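PDB 1OQ1: protein yesU from Bacillus subtilis, which is of unknown function but adopts a galectin-like beta-sandwich fold of the concanavalin clan, consistent with, though not proof of, carbohydrate binding. Local coordinates for residues D61-Q74 against P154-D168. Sequence-based numbering, arbitrary orientation.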
ATOM      1  N   ASP A  61     -10.398  11.477   2.052  1.00  8.26           N
ATOM      2  CA  ASP A  61      -9.119  11.990   2.514  1.00  8.03           C
ATOM      3  C   ASP A  61      -9.277  12.045   4.036  1.00  8.56           C
ATOM      4  O   ASP A  61     -10.392  11.920   4.542  1.00  9.19           O
ATOM      5  CB  ASP A  61      -8.898  13.396   1.954  1.00  7.98           C
ATOM      6  CG  ASP A  61      -7.459  13.856   2.068  1.00  9.50           C
ATOM      7  OD1 ASP A  61      -6.646  13.168   2.729  1.00  9.27           O
ATOM      8  OD2 ASP A  61      -7.148  14.918   1.490  1.00  8.01           O
ATOM      9  N   GLY A  62      -8.178  12.229   4.760  1.00  8.16           N
ATOM     10  CA  GLY A  62      -8.255  12.314   6.211  1.00  7.58           C
ATOM     11  C   GLY A  62      -8.584  10.983   6.856  1.00  6.98           C
ATOM     12  O   GLY A  62      -9.601  10.839   7.537  1.00  6.60           O
ATOM     13  N   ILE A  63      -7.701  10.012   6.663  1.00  5.53           N
ATOM     14  CA  ILE A  63      -7.919   8.677   7.198  1.00  5.15           C
ATOM     15  C   ILE A  63      -6.660   8.059   7.785  1.00  5.18           C
ATOM     16  O   ILE A  63      -5.548   8.503   7.513  1.00  6.58           O
ATOM     17  CB  ILE A  63      -8.418   7.724   6.090  1.00  4.74           C
ATOM     18  CG1 ILE A  63      -7.436   7.756   4.910  1.00  6.35           C
ATOM     19  CG2 ILE A  63      -9.825   8.122   5.643  1.00  5.13           C
ATOM     20  CD1 ILE A  63      -7.701   6.714   3.827  1.00  6.98           C
ATOM     21  N   ILE A  64      -6.857   7.027   8.597  1.00  5.38           N
ATOM     22  CA  ILE A  64      -5.756   6.282   9.190  1.00  4.89           C
ATOM     23  C   ILE A  64      -5.989   4.844   8.738  1.00  5.92           C
ATOM     24  O   ILE A  64      -7.035   4.257   9.017  1.00  5.07           O
ATOM     25  CB  ILE A  64      -5.758   6.384  10.724  1.00  7.18           C
ATOM     26  CG1 ILE A  64      -5.513   7.842  11.142  1.00  7.56           C
ATOM     27  CG2 ILE A  64      -4.673   5.480  11.307  1.00  6.49           C
ATOM     28  CD1 ILE A  64      -5.457   8.061  12.640  1.00  6.26           C
ATOM     29  N   VAL A  65      -5.013   4.302   8.013  1.00  4.96           N
ATOM     30  CA  VAL A  65      -5.091   2.951   7.459  1.00  4.93           C
ATOM     31  C   VAL A  65      -4.203   1.992   8.236  1.00  4.62           C
ATOM     32  O   VAL A  65      -3.016   2.255   8.428  1.00  4.36           O
ATOM     33  CB  VAL A  65      -4.651   2.952   5.971  1.00  6.01           C
ATOM     34  CG1 VAL A  65      -4.818   1.561   5.370  1.00  6.28           C
ATOM     35  CG2 VAL A  65      -5.461   3.975   5.188  1.00  6.82           C
ATOM     36  N   THR A  66      -4.781   0.878   8.671  1.00  4.00           N
ATOM     37  CA  THR A  66      -4.039  -0.114   9.435  1.00  4.66           C
ATOM     38  C   THR A  66      -4.240  -1.530   8.904  1.00  5.50           C
ATOM     39  O   THR A  66      -5.277  -1.854   8.311  1.00  4.70           O
ATOM     40  CB  THR A  66      -4.458  -0.097  10.924  1.00  5.20           C
ATOM     41  OG1 THR A  66      -5.878  -0.277  11.027  1.00  5.65           O
ATOM     42  CG2 THR A  66      -4.063   1.225  11.578  1.00  6.45           C
ATOM     43  N   TRP A  67      -3.230  -2.365   9.112  1.00  5.04           N
ATOM     44  CA  TRP A  67      -3.291  -3.760   8.704  1.00  5.26           C
ATOM     45  C   TRP A  67      -2.144  -4.542   9.333  1.00  6.42           C
ATOM     46  O   TRP A  67      -1.127  -3.962   9.725  1.00  4.85           O
ATOM     47  CB  TRP A  67      -3.262  -3.888   7.167  1.00  6.01           C
ATOM     48  CG  TRP A  67      -1.940  -3.600   6.480  1.00  5.54           C
ATOM     49  CD1 TRP A  67      -1.033  -4.520   6.024  1.00  6.01           C
ATOM     50  CD2 TRP A  67      -1.418  -2.312   6.121  1.00  4.85           C
ATOM     51  NE1 TRP A  67       0.018  -3.882   5.396  1.00  5.90           N
ATOM     52  CE2 TRP A  67      -0.195  -2.527   5.443  1.00  6.46           C
ATOM     53  CE3 TRP A  67      -1.866  -0.995   6.305  1.00  5.69           C
ATOM     54  CZ2 TRP A  67       0.586  -1.472   4.947  1.00  6.34           C
ATOM     55  CZ3 TRP A  67      -1.088   0.056   5.812  1.00  6.78           C
ATOM     56  CH2 TRP A  67       0.124  -0.193   5.141  1.00  5.57           C
ATOM     57  N   ASP A  68      -2.342  -5.852   9.472  1.00  5.43           N
ATOM     58  CA  ASP A  68      -1.326  -6.746  10.019  1.00  6.58           C
ATOM     59  C   ASP A  68      -0.579  -7.328   8.823  1.00  6.10           C
ATOM     60  O   ASP A  68      -1.202  -7.759   7.853  1.00  7.10           O
ATOM     61  CB  ASP A  68      -1.979  -7.865  10.827  1.00  7.54           C
ATOM     62  CG  ASP A  68      -2.277  -7.456  12.260  1.00 11.16           C
ATOM     63  OD1 ASP A  68      -2.322  -6.243  12.547  1.00 12.61           O
ATOM     64  OD2 ASP A  68      -2.473  -8.354  13.104  1.00 14.25           O
ATOM     65  N   PHE A  69       0.750  -7.339   8.902  1.00  5.80           N
ATOM     66  CA  PHE A  69       1.608  -7.820   7.819  1.00  4.95           C
ATOM     67  C   PHE A  69       2.626  -8.855   8.287  1.00  4.83           C
ATOM     68  O   PHE A  69       3.290  -8.662   9.305  1.00  5.57           O
ATOM     69  CB  PHE A  69       2.364  -6.631   7.212  1.00  5.09           C
ATOM     70  CG  PHE A  69       3.401  -7.016   6.191  1.00  5.08           C
ATOM     71  CD1 PHE A  69       3.024  -7.461   4.927  1.00  5.46           C
ATOM     72  CD2 PHE A  69       4.756  -6.911   6.489  1.00  6.03           C
ATOM     73  CE1 PHE A  69       3.986  -7.793   3.975  1.00  6.53           C
ATOM     74  CE2 PHE A  69       5.729  -7.241   5.544  1.00  7.19           C
ATOM     75  CZ  PHE A  69       5.341  -7.682   4.284  1.00  6.90           C
ATOM     76  N   SER A  70       2.761  -9.940   7.530  1.00  5.09           N
ATOM     77  CA  SER A  70       3.716 -10.999   7.857  1.00  5.96           C
ATOM     78  C   SER A  70       4.528 -11.392   6.623  1.00  6.19           C
ATOM     79  O   SER A  70       3.981 -11.951   5.670  1.00  6.41           O
ATOM     80  CB  SER A  70       2.989 -12.245   8.366  1.00  6.29           C
ATOM     81  OG  SER A  70       2.178 -11.956   9.483  1.00  6.78           O
ATOM     82  N   PRO A  71       5.837 -11.085   6.610  1.00  8.39           N
ATOM     83  CA  PRO A  71       6.672 -11.447   5.458  1.00  8.59           C
ATOM     84  C   PRO A  71       7.015 -12.926   5.621  1.00  9.02           C
ATOM     85  O   PRO A  71       7.640 -13.315   6.606  1.00  9.11           O
ATOM     86  CB  PRO A  71       7.883 -10.534   5.616  1.00  8.96           C
ATOM     87  CG  PRO A  71       8.028 -10.448   7.104  1.00  8.79           C
ATOM     88  CD  PRO A  71       6.599 -10.283   7.585  1.00  7.28           C
ATOM     89  N   ILE A  72       6.607 -13.745   4.655  1.00  8.01           N
ATOM     90  CA  ILE A  72       6.828 -15.185   4.737  1.00  8.17           C
ATOM     91  C   ILE A  72       8.006 -15.707   3.928  1.00  9.19           C
ATOM     92  O   ILE A  72       8.739 -16.580   4.396  1.00  9.61           O
ATOM     93  CB  ILE A  72       5.558 -15.946   4.294  1.00  9.31           C
ATOM     94  CG1 ILE A  72       4.365 -15.489   5.137  1.00  8.74           C
ATOM     95  CG2 ILE A  72       5.766 -17.458   4.434  1.00 10.45           C
ATOM     96  CD1 ILE A  72       4.565 -15.654   6.637  1.00  8.54           C
ATOM     97  N   GLU A  73       8.190 -15.176   2.723  1.00 11.27           N
ATOM     98  CA  GLU A  73       9.274 -15.630   1.860  1.00 12.52           C
ATOM     99  C   GLU A  73       9.774 -14.532   0.924  1.00 12.20           C
ATOM    100  O   GLU A  73       8.980 -13.791   0.343  1.00 11.20           O
ATOM    101  CB  GLU A  73       8.777 -16.825   1.042  1.00 18.26           C
ATOM    102  CG  GLU A  73       9.848 -17.751   0.514  1.00 24.08           C
ATOM    103  CD  GLU A  73       9.252 -18.984  -0.149  1.00 28.22           C
ATOM    104  OE1 GLU A  73       8.624 -18.846  -1.220  1.00 29.25           O
ATOM    105  OE2 GLU A  73       9.400 -20.091   0.408  1.00 31.67           O
ATOM    106  N   GLN A  74      11.094 -14.426   0.788  1.00 11.68           N
ATOM    107  CA  GLN A  74      11.714 -13.440  -0.100  1.00 12.44           C
ATOM    108  C   GLN A  74      12.556 -14.251  -1.091  1.00 12.54           C
ATOM    109  O   GLN A  74      12.680 -15.466  -0.937  1.00 13.05           O
ATOM    110  CB  GLN A  74      12.607 -12.485   0.704  1.00 13.06           C
ATOM    111  CG  GLN A  74      13.858 -13.135   1.280  1.00 13.22           C
ATOM    112  CD  GLN A  74      14.707 -12.180   2.104  1.00 15.23           C
ATOM    113  OE1 GLN A  74      15.913 -12.378   2.250  1.00 15.76           O
ATOM    114  NE2 GLN A  74      14.081 -11.146   2.657  1.00 13.81           N
ATOM    115  N   PRO A 154      12.470 -12.906   6.660  1.00  7.66           N
ATOM    116  CA  PRO A 154      11.543 -13.898   7.214  1.00  8.50           C
ATOM    117  C   PRO A 154      12.094 -14.810   8.302  1.00  7.75           C
ATOM    118  O   PRO A 154      11.379 -15.143   9.245  1.00  8.52           O
ATOM    119  CB  PRO A 154      11.088 -14.676   5.982  1.00  7.95           C
ATOM    120  CG  PRO A 154      11.159 -13.643   4.899  1.00  8.05           C
ATOM    121  CD  PRO A 154      12.474 -12.957   5.188  1.00  6.31           C
ATOM    122  N   ASP A 155      13.357 -15.208   8.177  1.00  8.66           N
ATOM    123  CA  ASP A 155      13.960 -16.100   9.165  1.00  8.97           C
ATOM    124  C   ASP A 155      13.925 -15.583  10.602  1.00  9.95           C
ATOM    125  O   ASP A 155      13.785 -16.370  11.542  1.00  9.66           O
ATOM    126  CB  ASP A 155      15.405 -16.456   8.760  1.00 10.84           C
ATOM    127  CG  ASP A 155      16.296 -15.235   8.569  1.00 14.12           C
ATOM    128  OD1 ASP A 155      15.791 -14.093   8.608  1.00 13.89           O
ATOM    129  OD2 ASP A 155      17.516 -15.426   8.365  1.00 14.99           O
ATOM    130  N   ASP A 156      14.032 -14.268  10.777  1.00  7.84           N
ATOM    131  CA  ASP A 156      14.021 -13.677  12.115  1.00  7.77           C
ATOM    132  C   ASP A 156      12.719 -12.972  12.484  1.00  7.65           C
ATOM    133  O   ASP A 156      12.656 -12.303  13.514  1.00  6.88           O
ATOM    134  CB  ASP A 156      15.155 -12.659  12.271  1.00  9.68           C
ATOM    135  CG  ASP A 156      16.531 -13.281  12.179  1.00 12.61           C
ATOM    136  OD1 ASP A 156      16.678 -14.486  12.475  1.00 13.45           O
ATOM    137  OD2 ASP A 156      17.477 -12.545  11.828  1.00 14.83           O
ATOM    138  N   ALA A 157      11.686 -13.115  11.659  1.00  6.49           N
ATOM    139  CA  ALA A 157      10.414 -12.449  11.922  1.00  7.07           C
ATOM    140  C   ALA A 157       9.662 -12.911  13.168  1.00  7.62           C
ATOM    141  O   ALA A 157       9.752 -14.066  13.577  1.00  9.56           O
ATOM    142  CB  ALA A 157       9.495 -12.592  10.704  1.00  7.65           C
ATOM    143  N   ASP A 158       8.937 -11.974  13.771  1.00  7.19           N
ATOM    144  CA  ASP A 158       8.081 -12.233  14.927  1.00  8.48           C
ATOM    145  C   ASP A 158       6.761 -11.607  14.487  1.00  8.71           C
ATOM    146  O   ASP A 158       6.286 -10.625  15.060  1.00  9.12           O
ATOM    147  CB  ASP A 158       8.610 -11.541  16.186  1.00 10.13           C
ATOM    148  CG  ASP A 158       7.696 -11.743  17.386  1.00 13.05           C
ATOM    149  OD1 ASP A 158       6.979 -12.766  17.423  1.00 11.97           O
ATOM    150  OD2 ASP A 158       7.697 -10.887  18.293  1.00 13.25           O
ATOM    151  N   SER A 159       6.197 -12.188  13.431  1.00  9.22           N
ATOM    152  CA  SER A 159       4.957 -11.719  12.821  1.00  8.36           C
ATOM    153  C   SER A 159       3.696 -11.985  13.635  1.00  8.41           C
ATOM    154  O   SER A 159       3.651 -12.901  14.453  1.00  8.76           O
ATOM    155  CB  SER A 159       4.806 -12.357  11.433  1.00 10.45           C
ATOM    156  OG  SER A 159       5.905 -12.018  10.599  1.00  9.77           O
ATOM    157  N   PRO A 160       2.641 -11.191  13.396  1.00  7.43           N
ATOM    158  CA  PRO A 160       2.618 -10.100  12.415  1.00  6.80           C
ATOM    159  C   PRO A 160       3.098  -8.749  12.944  1.00  5.96           C
ATOM    160  O   PRO A 160       3.275  -8.556  14.149  1.00  6.29           O
ATOM    161  CB  PRO A 160       1.153 -10.052  12.004  1.00  9.52           C
ATOM    162  CG  PRO A 160       0.465 -10.331  13.305  1.00 10.87           C
ATOM    163  CD  PRO A 160       1.279 -11.475  13.890  1.00  9.11           C
ATOM    164  N   TYR A 161       3.297  -7.813  12.021  1.00  5.76           N
ATOM    165  CA  TYR A 161       3.723  -6.458  12.354  1.00  4.78           C
ATOM    166  C   TYR A 161       2.528  -5.519  12.153  1.00  5.45           C
ATOM    167  O   TYR A 161       1.747  -5.697  11.220  1.00  5.79           O
ATOM    168  CB  TYR A 161       4.904  -6.060  11.463  1.00  3.99           C
ATOM    169  CG  TYR A 161       6.154  -6.856  11.763  1.00  5.61           C
ATOM    170  CD1 TYR A 161       7.078  -6.409  12.708  1.00  5.79           C
ATOM    171  CD2 TYR A 161       6.370  -8.101  11.168  1.00  5.06           C
ATOM    172  CE1 TYR A 161       8.186  -7.184  13.062  1.00  6.12           C
ATOM    173  CE2 TYR A 161       7.480  -8.889  11.516  1.00  6.67           C
ATOM    174  CZ  TYR A 161       8.375  -8.424  12.467  1.00  6.16           C
ATOM    175  OH  TYR A 161       9.433  -9.211  12.869  1.00  6.94           O
ATOM    176  N   ARG A 162       2.383  -4.537  13.043  1.00  5.32           N
ATOM    177  CA  ARG A 162       1.273  -3.580  12.986  1.00  5.02           C
ATOM    178  C   ARG A 162       1.627  -2.357  12.144  1.00  4.17           C
ATOM    179  O   ARG A 162       2.434  -1.523  12.549  1.00  5.53           O
ATOM    180  CB  ARG A 162       0.887  -3.152  14.407  1.00  6.99           C
ATOM    181  CG  ARG A 162       0.042  -4.179  15.170  1.00  9.52           C
ATOM    182  CD  ARG A 162      -1.393  -4.171  14.652  1.00 10.40           C
ATOM    183  NE  ARG A 162      -2.250  -5.197  15.245  1.00 13.11           N
ATOM    184  CZ  ARG A 162      -2.741  -5.168  16.483  1.00 13.35           C
ATOM    185  NH1 ARG A 162      -2.464  -4.158  17.298  1.00 13.22           N
ATOM    186  NH2 ARG A 162      -3.530  -6.152  16.899  1.00 14.73           N
HETATM  187  N   MSE A 163       1.026  -2.275  10.962  1.00  4.75           N
HETATM  188  CA  MSE A 163       1.283  -1.181  10.024  1.00  4.79           C
HETATM  189  C   MSE A 163       0.220  -0.097  10.173  1.00  3.99           C
HETATM  190  O   MSE A 163      -0.962  -0.404  10.278  1.00  5.59           O
HETATM  191  CB  MSE A 163       1.256  -1.731   8.600  1.00  5.73           C
HETATM  192  CG  MSE A 163       1.804  -3.142   8.494  1.00  9.46           C
HETATM  193 SE   MSE A 163       3.708  -3.272   8.805  0.85 13.38          SE
HETATM  194  CE  MSE A 163       3.840  -3.205  10.708  1.00 22.59           C
ATOM    195  N   LYS A 164       0.640   1.167  10.171  1.00  5.07           N
ATOM    196  CA  LYS A 164      -0.302   2.278  10.309  1.00  4.85           C
ATOM    197  C   LYS A 164       0.108   3.442   9.420  1.00  5.50           C
ATOM    198  O   LYS A 164       1.243   3.910   9.475  1.00  4.92           O
ATOM    199  CB  LYS A 164      -0.383   2.747  11.768  1.00  6.81           C
ATOM    200  CG  LYS A 164      -1.389   3.882  11.982  1.00  7.94           C
ATOM    201  CD  LYS A 164      -1.510   4.305  13.445  1.00 11.49           C
ATOM    202  CE  LYS A 164      -2.192   3.239  14.288  1.00 13.84           C
ATOM    203  NZ  LYS A 164      -2.381   3.681  15.706  1.00 14.01           N
ATOM    204  N   LEU A 165      -0.835   3.901   8.608  1.00  4.35           N
ATOM    205  CA  LEU A 165      -0.607   4.986   7.669  1.00  6.46           C
ATOM    206  C   LEU A 165      -1.621   6.110   7.854  1.00  5.03           C
ATOM    207  O   LEU A 165      -2.821   5.854   7.912  1.00  7.21           O
ATOM    208  CB  LEU A 165      -0.726   4.441   6.242  1.00  5.90           C
ATOM    209  CG  LEU A 165      -0.548   5.440   5.098  1.00  7.46           C
ATOM    210  CD1 LEU A 165       0.921   5.805   4.976  1.00  9.27           C
ATOM    211  CD2 LEU A 165      -1.046   4.828   3.798  1.00 10.13           C
ATOM    212  N   ILE A 166      -1.140   7.348   7.947  1.00  5.67           N
ATOM    213  CA  ILE A 166      -2.022   8.505   8.081  1.00  6.03           C
ATOM    214  C   ILE A 166      -1.989   9.302   6.779  1.00  6.01           C
ATOM    215  O   ILE A 166      -0.916   9.575   6.245  1.00  6.79           O
ATOM    216  CB  ILE A 166      -1.574   9.461   9.219  1.00  4.79           C
ATOM    217  CG1 ILE A 166      -1.608   8.735  10.565  1.00  7.59           C
ATOM    218  CG2 ILE A 166      -2.494  10.691   9.262  1.00  7.23           C
ATOM    219  CD1 ILE A 166      -1.029   9.559  11.696  1.00  7.10           C
ATOM    220  N   LYS A 167      -3.169   9.663   6.278  1.00  5.50           N
ATOM    221  CA  LYS A 167      -3.303  10.453   5.053  1.00  5.90           C
ATOM    222  C   LYS A 167      -4.306  11.565   5.342  1.00  6.13           C
ATOM    223  O   LYS A 167      -5.493  11.308   5.550  1.00  6.51           O
ATOM    224  CB  LYS A 167      -3.807   9.577   3.902  1.00  6.17           C
ATOM    225  CG  LYS A 167      -4.240  10.351   2.657  1.00  6.91           C
ATOM    226  CD  LYS A 167      -3.070  11.067   2.010  1.00  6.51           C
ATOM    227  CE  LYS A 167      -3.506  11.806   0.751  1.00  6.35           C
ATOM    228  NZ  LYS A 167      -4.459  12.912   1.044  1.00  6.08           N
ATOM    229  N   ASP A 168      -3.824  12.802   5.353  1.00  6.68           N
ATOM    230  CA  ASP A 168      -4.683  13.940   5.653  1.00  6.91           C
ATOM    231  C   ASP A 168      -4.231  15.113   4.800  1.00  5.96           C
ATOM    232  O   ASP A 168      -3.327  15.868   5.177  1.00  5.12           O
ATOM    233  CB  ASP A 168      -4.579  14.269   7.146  1.00  8.40           C
ATOM    234  CG  ASP A 168      -5.505  15.390   7.564  1.00 11.99           C
ATOM    235  OD1 ASP A 168      -6.426  15.722   6.789  1.00 12.44           O
ATOM    236  OD2 ASP A 168      -5.318  15.930   8.675  1.00 13.01           O
TER
HETATM  237  O   HOH W   1      -4.675  -7.585  14.312  1.00 17.42           O
HETATM  238  O   HOH W   2       6.630 -13.990   9.033  1.00 14.72           O
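Two neighbouring antiparallel strands of the galectin-like beta-sandwich make this contact, pairing from Ile-63 with Lys-167 to Phe-69 with Tyr-161; their axes run at 164°. Reciprocal backbone bonds mark the hydrogen-bonded pairs, for example Val-65 N to Leu-165 O and Leu-165 N to Val-65 O. On the other edge of strand 63-73 lies strand 209-222, and strand 171-176 follows strand 161-168.

The faces separate by alternation. Ile-63, Val-65, Trp-67, Phe-69, Met-163 and Leu-165 point into the sandwich, where strand 112-122 of the second sheet meets Leu-165. Here Met-163, a selenomethionine, lays CB over the centre of the Trp-67 six-membered ring, 3.6 Å from its centroid and 11° off the normal: a CH-pi contact. A chi1 of Trp-67 near +60° (72°) turns the indole toward strand 161-168. Leu-165 CB approaches the indole at its edge, while Tyr-119 OH bonds NE1. The bent Met-163 chain then carries SE to 5.5 Å from the centroid of the Phe-69 ring, an oblique Met-aromatic contact, with SE also near Phe-69 CB.

Gly-62 and Ile-63 both face Lys-167, a G1 beta bulge, with Gly-62 at positive phi. Beside it Lys-167 NZ forms a salt bridge with Asp-61 OD1 (2.8 Å), arriving from above the carboxylate plane; Gly-62 N reaches the same oxygen from the opposite face. The carbonyls of Leu-195 and Lys-169 also hold NZ.

On the face bearing Thr-66 and Lys-164, the side chains of Asp-68 and Arg-162 run side by side. Arg-162 NE meets Asp-68 OD1 at 2.9 Å, a salt bridge whose hydrogen bond is weak, and a water bridges Asp-68 OD2 to Arg-162 NH2. Farther along, a second water links Pro-71 O (2.7 Å from the water oxygen) to Ser-159 OG, beyond the last bridge between the two segments, Phe-69 with Tyr-161.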